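Local coordinates for CELL division protein FTSZ homolog 1 (Methanocaldococcus jannaschii, PDB 1W58) that binds GTP and probably hydrolyses it, polymerising in a GTP-dependent way into the contractile Z ring used in cell division, at residues A[60-65]-A[226-231]; A[184-189]-A[241-246]; A[299-304]-A[317-322]. All blocks are in the same frame, centred on the assembly; numbering follows the deposited sequence.

In the fold
The three contacts sit at the corners of a rough triangle, their centres about 17 to 20 Å apart. Contacts 1 and 2 tie the GTPase domain, through the loop 60-65 and the strand 186-191, to helices 204-227 and 236-243, which follow one another in the chain; their segments alternate in sequence, so the two contacts interlock. Contact 3 opens after both have closed and lies inside the C-terminal domain. It still touches each: Leu231 N of contact 1 probably hydrogen-bonds to Ala321 O, and Val242 of contact 2 packs on Ile318. Strand 317-323 thus meets both the loop after helix 204-227 and helix 236-243, the elements between the two domains.

Contact 1: A[60-65]-A[226-231]; sequences GIEGAK and ITKDGL
Glu62 carries its CG anti to the backbone N (chi1 -168°) and then bends at chi2, and this course takes the carboxylate past Thr227 to the base of Lys228. Thr227, the last residue of helix 204-227, has chi1 near -173°; its OG1 swings beside its own carbonyl carbon while the CG2 methyl faces Glu62. That methyl packs against Glu62 CB at 3.9 Å, and Glu62 CG rests 3.8 Å from Thr227 O. Farther out, the Glu62 side chain runs roughly perpendicular to that of Lys228, with Glu62 OE2 3.4 Å from Lys228 CG. The extended lysine chain carries Lys228 NZ to 5.0 Å from Glu62 OE2, beyond salt-bridge distance, and NZ makes a weak hydrogen bond with Ile323 O.

Gly63 fits the turn next door: its phi is positive, and a CB there would collide with Thr227 OG1. At the start of the loop, Gly60 O accepts a hydrogen bond from Lys220, one more tie between the loop after helix 46-59 and the long helix that links the two FtsZ domains. Replacing Glu62 by an alanine here would probably uncover the aliphatic base of Lys228 and leave the lysine charge without its nearby negative counterpart.

No hydrogen bond spans the two segments, and the area covered is modest. What holds them is van der Waals contact, partly carbon on carbon and partly carboxylate or carbonyl oxygen on aliphatic carbon, with probably a weak attraction between Glu62 and Lys228, offset in part by Asp229 close by, that solvent would be expected to weaken further.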
loop_
_atom_site.group_PDB
_atom_site.type_symbol
_atom_site.label_atom_id
_atom_site.label_comp_id
_atom_site.label_asym_id
_atom_site.label_seq_id
_atom_site.Cartn_x
_atom_site.Cartn_y
_atom_site.Cartn_z
ATOM N N GLY A 60 -18.175 -30.465 1.380
ATOM C CA GLY A 60 -17.389 -30.231 2.579
ATOM C C GLY A 60 -15.895 -30.412 2.328
ATOM O O GLY A 60 -15.469 -31.248 1.520
ATOM N N ILE A 61 -15.083 -29.621 3.021
ATOM C CA ILE A 61 -13.646 -29.716 2.851
ATOM C C ILE A 61 -12.937 -29.392 4.162
ATOM O O ILE A 61 -12.597 -28.246 4.458
ATOM C CB ILE A 61 -13.164 -28.803 1.677
ATOM C CG1 ILE A 61 -11.653 -28.938 1.508
ATOM C CG2 ILE A 61 -13.602 -27.355 1.895
ATOM C CD1 ILE A 61 -11.162 -28.482 0.178
ATOM N N GLU A 62 -12.730 -30.445 4.942
ATOM C CA GLU A 62 -12.089 -30.382 6.245
ATOM C C GLU A 62 -11.229 -29.157 6.531
ATOM O O GLU A 62 -10.205 -28.940 5.885
ATOM C CB GLU A 62 -11.254 -31.647 6.460
ATOM C CG GLU A 62 -10.776 -31.839 7.896
ATOM C CD GLU A 62 -11.061 -33.235 8.428
ATOM O OE1 GLU A 62 -10.675 -33.524 9.586
ATOM O OE2 GLU A 62 -11.674 -34.042 7.689
ATOM N N GLY A 63 -11.662 -28.369 7.514
ATOM C CA GLY A 63 -10.938 -27.181 7.943
ATOM C C GLY A 63 -10.302 -26.276 6.901
ATOM O O GLY A 63 -9.067 -26.199 6.818
ATOM N N ALA A 64 -11.145 -25.575 6.134
ATOM C CA ALA A 64 -10.696 -24.656 5.085
ATOM C C ALA A 64 -11.865 -23.769 4.652
ATOM O O ALA A 64 -12.925 -24.267 4.286
ATOM C CB ALA A 64 -10.158 -25.450 3.880
ATOM N N LYS A 65 -11.705 -22.454 4.718
ATOM C CA LYS A 65 -12.807 -21.619 4.289
ATOM C C LYS A 65 -12.722 -21.430 2.778
ATOM O O LYS A 65 -11.640 -21.570 2.178
ATOM C CB LYS A 65 -12.826 -20.282 5.027
ATOM C CG LYS A 65 -11.948 -19.172 4.499
ATOM C CD LYS A 65 -12.564 -17.838 4.944
ATOM C CE LYS A 65 -11.672 -16.640 4.691
ATOM N NZ LYS A 65 -12.376 -15.369 5.041
ATOM N N ILE A 226 -3.151 -32.201 4.614
ATOM C CA ILE A 226 -2.664 -31.222 5.593
ATOM C C ILE A 226 -3.555 -31.082 6.799
ATOM O O ILE A 226 -3.074 -30.885 7.900
ATOM C CB ILE A 226 -2.580 -29.760 5.017
ATOM C CG1 ILE A 226 -1.746 -29.706 3.739
ATOM C CG2 ILE A 226 -1.989 -28.822 6.058
ATOM C CD1 ILE A 226 -0.426 -30.322 3.888
ATOM N N THR A 227 -4.857 -31.192 6.592
ATOM C CA THR A 227 -5.808 -30.951 7.670
ATOM C C THR A 227 -6.646 -32.093 8.270
ATOM O O THR A 227 -7.284 -31.907 9.314
ATOM C CB THR A 227 -6.765 -29.838 7.204
ATOM O OG1 THR A 227 -7.616 -29.440 8.277
ATOM C CG2 THR A 227 -7.619 -30.341 6.059
ATOM N N LYS A 228 -6.670 -33.259 7.631
ATOM C CA LYS A 228 -7.468 -34.384 8.141
ATOM C C LYS A 228 -6.669 -35.327 9.048
ATOM O O LYS A 228 -5.566 -35.765 8.693
ATOM C CB LYS A 228 -8.071 -35.186 6.973
ATOM C CG LYS A 228 -9.068 -36.281 7.376
ATOM C CD LYS A 228 -9.744 -36.859 6.131
ATOM C CE LYS A 228 -10.832 -37.884 6.467
ATOM N NZ LYS A 228 -11.536 -38.381 5.240
ATOM N N ASP A 229 -7.233 -35.624 10.219
ATOM C CA ASP A 229 -6.597 -36.521 11.186
ATOM C C ASP A 229 -6.449 -37.920 10.581
ATOM O O ASP A 229 -7.431 -38.539 10.176
ATOM C CB ASP A 229 -7.439 -36.580 12.468
ATOM C CG ASP A 229 -7.246 -35.346 13.361
ATOM O OD1 ASP A 229 -8.129 -35.060 14.204
ATOM O OD2 ASP A 229 -6.202 -34.670 13.229
ATOM N N GLY A 230 -5.215 -38.410 10.508
ATOM C CA GLY A 230 -4.977 -39.725 9.934
ATOM C C GLY A 230 -4.267 -40.732 10.831
ATOM O O GLY A 230 -4.288 -40.614 12.058
ATOM N N LEU A 231 -3.633 -41.725 10.207
ATOM C CA LEU A 231 -2.922 -42.779 10.929
ATOM C C LEU A 231 -1.487 -42.382 11.277
ATOM O O LEU A 231 -0.749 -43.147 11.903
ATOM C CB LEU A 231 -2.898 -44.060 10.092
ATOM C CG LEU A 231 -4.231 -44.578 9.557
ATOM C CD1 LEU A 231 -3.969 -45.856 8.775
ATOM C CD2 LEU A 231 -5.208 -44.827 10.697
#

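Contact 2: A[184-189]-A[241-246]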
loop_
_atom_site.group_PDB
_atom_site.type_symbol
_atom_site.label_atom_id
_atom_site.label_comp_id
_atom_site.label_asym_id
_atom_site.label_seq_id
_atom_site.Cartn_x
_atom_site.Cartn_y
_atom_site.Cartn_z
ATOM N N THR A 184 4.132 -17.611 -6.806
ATOM C CA THR A 184 3.621 -18.812 -6.195
ATOM C C THR A 184 4.741 -19.659 -5.539
ATOM O O THR A 184 5.875 -19.671 -6.033
ATOM C CB THR A 184 2.812 -19.546 -7.320
ATOM O OG1 THR A 184 1.785 -20.331 -6.745
ATOM C CG2 THR A 184 3.698 -20.392 -8.187
ATOM N N ASP A 185 4.436 -20.312 -4.407
ATOM C CA ASP A 185 5.406 -21.175 -3.688
ATOM C C ASP A 185 5.502 -22.487 -4.454
ATOM O O ASP A 185 6.599 -22.919 -4.823
ATOM C CB ASP A 185 4.959 -21.383 -2.233
ATOM C CG ASP A 185 5.151 -20.118 -1.401
ATOM O OD1 ASP A 185 4.397 -19.862 -0.432
ATOM O OD2 ASP A 185 6.083 -19.364 -1.739
ATOM N N THR A 186 4.361 -23.136 -4.672
ATOM C CA THR A 186 4.336 -24.297 -5.543
ATOM C C THR A 186 3.116 -24.128 -6.490
ATOM O O THR A 186 2.043 -23.684 -6.076
ATOM C CB THR A 186 4.352 -25.668 -4.780
ATOM O OG1 THR A 186 3.602 -26.634 -5.531
ATOM C CG2 THR A 186 3.803 -25.549 -3.394
ATOM N N LEU A 187 3.337 -24.403 -7.775
ATOM C CA LEU A 187 2.324 -24.283 -8.819
ATOM C C LEU A 187 1.986 -25.643 -9.443
ATOM O O LEU A 187 2.774 -26.189 -10.228
ATOM C CB LEU A 187 2.810 -23.313 -9.922
ATOM C CG LEU A 187 2.044 -23.207 -11.266
ATOM C CD1 LEU A 187 0.604 -22.978 -11.023
ATOM C CD2 LEU A 187 2.588 -22.075 -12.125
ATOM N N VAL A 188 0.809 -26.171 -9.095
ATOM C CA VAL A 188 0.327 -27.477 -9.593
ATOM C C VAL A 188 -0.530 -27.341 -10.866
ATOM O O VAL A 188 -1.626 -26.785 -10.791
ATOM C CB VAL A 188 -0.541 -28.172 -8.507
ATOM C CG1 VAL A 188 -0.956 -29.567 -8.950
ATOM C CG2 VAL A 188 0.235 -28.245 -7.203
ATOM N N VAL A 189 -0.021 -27.831 -12.012
ATOM C CA VAL A 189 -0.726 -27.809 -13.313
ATOM C C VAL A 189 -1.289 -29.161 -13.749
ATOM O O VAL A 189 -0.546 -30.143 -13.795
ATOM C CB VAL A 189 0.161 -27.456 -14.533
ATOM C CG1 VAL A 189 -0.236 -26.127 -15.099
ATOM C CG2 VAL A 189 1.625 -27.542 -14.193
ATOM N N ALA A 241 7.981 -26.437 4.423
ATOM C CA ALA A 241 9.366 -26.543 3.970
ATOM C C ALA A 241 9.460 -27.156 2.568
ATOM O O ALA A 241 10.264 -26.731 1.749
ATOM C CB ALA A 241 10.192 -27.371 4.985
ATOM N N VAL A 242 8.638 -28.149 2.281
ATOM C CA VAL A 242 8.681 -28.753 0.959
ATOM C C VAL A 242 8.031 -27.878 -0.129
ATOM O O VAL A 242 8.589 -27.721 -1.219
ATOM C CB VAL A 242 7.967 -30.115 0.950
ATOM C CG1 VAL A 242 8.011 -30.717 -0.455
ATOM C CG2 VAL A 242 8.625 -31.039 1.955
ATOM N N MET A 243 6.856 -27.323 0.169
ATOM C CA MET A 243 6.127 -26.498 -0.793
ATOM C C MET A 243 6.716 -25.098 -0.987
ATOM O O MET A 243 6.520 -24.463 -2.030
ATOM C CB MET A 243 4.638 -26.434 -0.408
ATOM C CG MET A 243 3.999 -27.832 -0.314
ATOM S SD MET A 243 2.284 -27.937 -0.850
ATOM C CE MET A 243 1.566 -28.083 0.570
ATOM N N ASN A 244 7.470 -24.636 0.000
ATOM C CA ASN A 244 8.095 -23.332 -0.092
ATOM C C ASN A 244 8.900 -23.218 -1.383
ATOM O O ASN A 244 8.997 -22.152 -1.965
ATOM C CB ASN A 244 8.977 -23.087 1.130
ATOM C CG ASN A 244 8.525 -21.902 1.925
ATOM O OD1 ASN A 244 8.574 -20.776 1.442
ATOM N ND2 ASN A 244 8.066 -22.138 3.143
ATOM N N ASN A 245 9.480 -24.312 -1.840
ATOM C CA ASN A 245 10.214 -24.260 -3.095
ATOM C C ASN A 245 9.777 -25.400 -4.020
ATOM O O ASN A 245 10.603 -26.102 -4.607
ATOM C CB ASN A 245 11.733 -24.294 -2.854
ATOM C CG ASN A 245 12.357 -22.885 -2.832
ATOM O OD1 ASN A 245 12.092 -22.083 -1.924
ATOM N ND2 ASN A 245 13.179 -22.581 -3.844
ATOM N N GLY A 246 8.465 -25.567 -4.146
ATOM C CA GLY A 246 7.929 -26.599 -5.004
ATOM C C GLY A 246 7.994 -26.275 -6.485
ATOM O O GLY A 246 7.837 -27.168 -7.302
HETATM O O HOH W 1 5.944 -19.325 2.448
HETATM O O HOH W 2 8.961 -19.650 -1.994
#
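The Asp185 carboxylate is held by several groups at once, and a water links it to Asn244. OD1 takes the backbone N-H of Thr154 and, weakly, this water, which donates its other proton to Asn244 OD1 at 3.2 Å. OD2 forms a salt bridge with Lys148 and accepts a bond from another water at 2.9 Å; a second bridge, from that water to Asn244 O, is doubtful because the distance is too short. The far end of the asparagine amide, ND2, turns back to Lys240 O in helix 236-243.

The backbone meets more directly. Gly246 N gives a weak, bent bond to Asp185 O (3.3 Å, 121°) while also bonding to Met243 O at 3.1 Å. One N-H thus serves two carbonyl oxygens, both acceptors, with Asp185 O and Met243 O 3.2 Å apart and no bond between them. Gly246 CA lies 3.7 Å from Thr186 CB, and a side chain on this glycine would run straight into the threonine. Thr186 CG2 presses tightly on Met243 CB; the bends at chi2 and chi3 keep CG and SD alongside the same methyl, Met243 SD 3.8 Å from Thr186 CG2.

From here the chain continues through Gly247 and Ala249, whose backbones bond to Leu187. The outermost strand of the Rossmann-like parallel GTPase sheet is thereby joined to the turn that leads helix 236-243 into the C-terminal domain, an interdomain seam of the tubulin/FtsZ fold.

Contact 3: A[299-304]-A[317-322]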
loop_
_atom_site.group_PDB
_atom_site.type_symbol
_atom_site.label_atom_id
_atom_site.label_comp_id
_atom_site.label_asym_id
_atom_site.label_seq_id
_atom_site.Cartn_x
_atom_site.Cartn_y
_atom_site.Cartn_z
ATOM N N GLU A 299 0.670 -50.342 4.231
ATOM C CA GLU A 299 0.371 -50.095 2.827
ATOM C C GLU A 299 0.845 -48.711 2.408
ATOM O O GLU A 299 1.344 -48.517 1.297
ATOM C CB GLU A 299 -1.126 -50.211 2.586
ATOM C CG GLU A 299 -1.695 -51.562 2.938
ATOM C CD GLU A 299 -3.162 -51.667 2.603
ATOM O OE1 GLU A 299 -3.497 -52.150 1.490
ATOM O OE2 GLU A 299 -3.974 -51.249 3.458
ATOM N N ALA A 300 0.679 -47.751 3.310
ATOM C CA ALA A 300 1.094 -46.378 3.058
ATOM C C ALA A 300 2.601 -46.357 2.805
ATOM O O ALA A 300 3.081 -45.746 1.844
ATOM C CB ALA A 300 0.750 -45.512 4.259
ATOM N N ARG A 301 3.331 -47.051 3.675
ATOM C CA ARG A 301 4.781 -47.140 3.597
ATOM C C ARG A 301 5.259 -47.786 2.291
ATOM O O ARG A 301 6.267 -47.372 1.721
ATOM C CB ARG A 301 5.305 -47.941 4.790
ATOM C CG ARG A 301 6.481 -47.304 5.515
ATOM C CD ARG A 301 6.037 -46.392 6.661
ATOM N NE ARG A 301 5.395 -47.125 7.751
ATOM C CZ ARG A 301 5.281 -46.667 8.997
ATOM N NH1 ARG A 301 5.770 -45.474 9.316
ATOM N NH2 ARG A 301 4.680 -47.404 9.924
ATOM N N GLU A 302 4.541 -48.804 1.824
ATOM C CA GLU A 302 4.914 -49.480 0.582
ATOM C C GLU A 302 4.772 -48.435 -0.528
ATOM O O GLU A 302 5.625 -48.323 -1.420
ATOM C CB GLU A 302 3.978 -50.671 0.307
ATOM C CG GLU A 302 4.645 -51.847 -0.430
ATOM C CD GLU A 302 3.662 -52.761 -1.192
ATOM O OE1 GLU A 302 2.535 -53.028 -0.705
ATOM O OE2 GLU A 302 4.039 -53.230 -2.288
ATOM N N VAL A 303 3.682 -47.671 -0.456
ATOM C CA VAL A 303 3.412 -46.610 -1.423
ATOM C C VAL A 303 4.592 -45.623 -1.436
ATOM O O VAL A 303 5.229 -45.386 -2.472
ATOM C CB VAL A 303 2.124 -45.844 -1.045
ATOM C CG1 VAL A 303 1.935 -44.650 -1.956
ATOM C CG2 VAL A 303 0.919 -46.768 -1.127
ATOM N N VAL A 304 4.896 -45.077 -0.264
ATOM C CA VAL A 304 5.967 -44.111 -0.146
ATOM C C VAL A 304 7.303 -44.589 -0.703
ATOM O O VAL A 304 7.959 -43.863 -1.458
ATOM C CB VAL A 304 6.172 -43.693 1.312
ATOM C CG1 VAL A 304 7.234 -42.623 1.383
ATOM C CG2 VAL A 304 4.863 -43.201 1.912
ATOM N N ILE A 317 10.076 -36.083 1.203
ATOM C CA ILE A 317 8.720 -36.550 0.949
ATOM C C ILE A 317 7.836 -36.282 2.150
ATOM O O ILE A 317 8.227 -36.530 3.291
ATOM C CB ILE A 317 8.671 -38.076 0.660
ATOM C CG1 ILE A 317 9.426 -38.398 -0.628
ATOM C CG2 ILE A 317 7.237 -38.554 0.564
ATOM C CD1 ILE A 317 10.917 -38.463 -0.439
ATOM N N ILE A 318 6.647 -35.758 1.896
ATOM C CA ILE A 318 5.696 -35.492 2.961
ATOM C C ILE A 318 4.537 -36.407 2.643
ATOM O O ILE A 318 4.081 -36.457 1.499
ATOM C CB ILE A 318 5.215 -34.023 2.941
ATOM C CG1 ILE A 318 6.406 -33.087 3.174
ATOM C CG2 ILE A 318 4.112 -33.813 3.976
ATOM C CD1 ILE A 318 7.267 -33.449 4.369
ATOM N N TRP A 319 4.063 -37.148 3.634
ATOM C CA TRP A 319 2.961 -38.067 3.382
ATOM C C TRP A 319 2.011 -38.251 4.559
ATOM O O TRP A 319 2.331 -37.902 5.700
ATOM C CB TRP A 319 3.505 -39.432 2.947
ATOM C CG TRP A 319 4.270 -40.160 4.020
ATOM C CD1 TRP A 319 5.603 -40.045 4.305
ATOM C CD2 TRP A 319 3.739 -41.113 4.953
ATOM N NE1 TRP A 319 5.933 -40.869 5.354
ATOM C CE2 TRP A 319 4.807 -41.535 5.771
ATOM C CE3 TRP A 319 2.462 -41.647 5.179
ATOM C CZ2 TRP A 319 4.638 -42.474 6.803
ATOM C CZ3 TRP A 319 2.293 -42.575 6.202
ATOM C CH2 TRP A 319 3.377 -42.978 7.001
ATOM N N GLY A 320 0.837 -38.797 4.260
ATOM C CA GLY A 320 -0.165 -39.038 5.278
ATOM C C GLY A 320 -1.050 -40.167 4.802
ATOM O O GLY A 320 -0.880 -40.652 3.682
ATOM N N ALA A 321 -1.995 -40.579 5.641
ATOM C CA ALA A 321 -2.915 -41.665 5.312
ATOM C C ALA A 321 -4.230 -41.440 6.038
ATOM O O ALA A 321 -4.264 -41.330 7.264
ATOM C CB ALA A 321 -2.317 -43.001 5.720
ATOM N N THR A 322 -5.317 -41.384 5.278
ATOM C CA THR A 322 -6.624 -41.138 5.864
ATOM C C THR A 322 -7.668 -42.170 5.465
ATOM O O THR A 322 -7.581 -42.786 4.397
ATOM C CB THR A 322 -7.136 -39.736 5.466
ATOM O OG1 THR A 322 -7.100 -39.603 4.035
ATOM C CG2 THR A 322 -6.272 -38.650 6.108
#
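Val304 lays its CG2 methyl over one face of the Trp319 indole, Arg301 comes to the edge, and Ala300 touches the six-membered ring obliquely. The Val304 CG2 methyl makes a CH-pi contact, 3.9 Å from the centroid of the five-membered ring of Trp319. All this belongs to a beta-alpha-beta unit of the C-terminal domain: strand 285-291, helix 297-308 and strand 317-323, in which the helix covers the two neighbouring parallel strands. The local axes of helix and last strand lie 9.2 Å apart and run roughly antiparallel, at 149°.

Trp319 directs its CB at the helix, and with CG between the backbone N and the carbonyl carbon (chi1 66°) the indole is set across the side of Val304. Arg301 bends at chi2 and chi3 to bring NH1 near the ring plane, 4.1 Å from Trp319 CZ2. The guanidinium is turned 70° from the ring plane, so the two groups are not stacked. On the helix turn before Val304, Ala300 CB reaches Trp319 CZ3 at 3.8 Å; the small side chains of Ala300 and Ala321 are consistent with the close approach here, their CA atoms 6.6 Å apart.

Ile317, Trp319 and Ala321 alternate along the strand with their CB atoms toward the helix. Ile318 points the other way and packs on helix 236-243. At one end of the interface Ala300 CB meets Ala321 CB at 4.2 Å; at the other, Val304 and Ile317 lie alongside, pointing in opposite senses, with Val304 CG1 4.2 Å from Ile317 CG2.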